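Local coordinates for transcriptional regulatory protein (Chlamydia trachomatis, PDB 3Q7S) that acts as a transcriptional regulator that binds its own promoter DNA and may be a global positive regulator of transcription, at the 5-amino-2,4,6-triiodobenzene-1,3-dicarboxylic acid site. Residues are numbered along the deposited sequence; one frame, centred on the assembly and turned at random.

The 5-amino-2,4,6-triiodobenzene-1,3-dicarboxylic acid site. Residues 21, 23-24, 102, 104-105. With I3C (5-amino-2,4,6-triiodobenzene-1,3-dicarboxylic acid), chain B.
The triiodinated ring of I3C lies in a shallow surface groove at one end of the receiver domain. One wall is His21 and the start of helix 22-29. The other is the loop from Pro102 to Thr104 and the start of helix 105-116. Leu24 borders the inner side of the ligand at its I3 and carboxylate end. These residues gather on the inner side and around the rim; none lies over the outer ring face or beside O11. The protein hides 230 of the ligand's 414 Å².

The flanking iodines hold both carboxylates steeply across the ring plane. Each therefore sends one oxygen inward and one outward. His21 ND1 donates a hydrogen bond to the inward carboxylate oxygen, I3C O9, at 2.8 Å, nearly straight at 171°. O9 lies at the imidazole edge, 5° out of its plane. CG of His21 is anti to the carbonyl carbon (chi1 -79°), which brings the ring to the carboxylate with its ND1 edge leading. His21 CE1 reaches I3C I1 at 4.1 Å.

Leu24 CB lies 3.8 Å from I3C O9, and Leu24 CA touches I3C I3 at 3.9 Å. Asp23 touches with its methylene, not its carboxylate: Asp23 CB is 3.9 Å from the outward I3C O8.

Across the groove, Pro105 CD packs 3.7 Å from the amino nitrogen I3C N13 and also borders I3. Thr104 turns its methyl toward the ligand, with Thr104 CG2 4.1 Å from I3C I2. Pro102, which follows a cis peptide bond, brings CB to 3.7 Å from I3C O12 of the second carboxylate.

I3C is a heavy-atom phasing compound added for crystallography. The structure alone does not show a natural ligand at this site. The His21 hydrogen bond is joined by van der Waals contacts to the iodines, carboxylates and amino group, at loops that in receiver domains usually surround the phosphorylation site.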
# COMPACT_ATOMS: atom_id res chain seq x y z
N HIS A 21 -8.15 4.89 -19.10
CA HIS A 21 -6.92 4.30 -19.56
C HIS A 21 -7.35 2.93 -20.11
O HIS A 21 -7.28 1.92 -19.42
CB HIS A 21 -5.94 4.17 -18.36
CG HIS A 21 -5.23 5.44 -17.98
ND1 HIS A 21 -3.87 5.61 -18.14
CD2 HIS A 21 -5.68 6.58 -17.40
CE1 HIS A 21 -3.52 6.80 -17.70
NE2 HIS A 21 -4.60 7.42 -17.25
N ASP A 23 -6.30 1.01 -22.45
CA ASP A 23 -5.25 0.03 -22.72
C ASP A 23 -4.93 -0.69 -21.43
O ASP A 23 -4.83 -1.89 -21.38
CB ASP A 23 -4.02 0.74 -23.26
CG ASP A 23 -4.05 0.86 -24.77
OD1 ASP A 23 -4.83 0.09 -25.37
OD2 ASP A 23 -3.31 1.68 -25.34
N LEU A 24 -4.83 0.09 -20.37
CA LEU A 24 -4.57 -0.47 -19.07
C LEU A 24 -5.69 -1.43 -18.68
O LEU A 24 -5.42 -2.48 -18.15
CB LEU A 24 -4.44 0.66 -18.05
CG LEU A 24 -4.17 0.19 -16.63
CD1 LEU A 24 -2.80 -0.52 -16.58
CD2 LEU A 24 -4.26 1.41 -15.69
N PRO A 102 4.69 5.26 -12.94
CA PRO A 102 4.08 4.32 -13.88
C PRO A 102 3.33 3.14 -13.25
O PRO A 102 3.81 2.50 -12.32
CB PRO A 102 5.28 3.83 -14.71
CG PRO A 102 6.27 4.88 -14.56
CD PRO A 102 6.13 5.36 -13.14
N THR A 104 1.72 -0.34 -14.60
CA THR A 104 1.62 -1.23 -15.72
C THR A 104 0.50 -2.27 -15.47
O THR A 104 0.05 -2.44 -14.32
CB THR A 104 2.96 -1.93 -15.94
OG1 THR A 104 3.22 -2.82 -14.84
CG2 THR A 104 4.09 -0.87 -16.01
N PRO A 105 0.05 -2.96 -16.53
CA PRO A 105 -0.94 -4.03 -16.30
C PRO A 105 -0.48 -5.11 -15.30
O PRO A 105 -1.31 -5.55 -14.48
CB PRO A 105 -1.14 -4.64 -17.70
CG PRO A 105 -0.81 -3.57 -18.65
CD PRO A 105 0.27 -2.72 -17.97
I3 I3C B . -0.97 0.16 -20.36
I2 I3C B . 4.66 1.99 -18.82
I1 I3C B . 0.20 6.05 -19.23
O8 I3C B . -1.92 3.38 -21.21
O9 I3C B . -2.23 3.59 -19.03
C10 I3C B . 3.14 4.90 -18.72
N13 I3C B . 2.28 -0.09 -19.70
C1 I3C B . -0.10 3.01 -19.72
C6 I3C B . 0.38 1.62 -19.85
C5 I3C B . 1.77 1.30 -19.57
C4 I3C B . 2.66 2.40 -19.19
C3 I3C B . 2.22 3.79 -19.10
C2 I3C B . 0.83 4.09 -19.39
C7 I3C B . -1.53 3.32 -20.01
O11 I3C B . 3.62 5.56 -19.63
O12 I3C B . 3.38 5.20 -17.55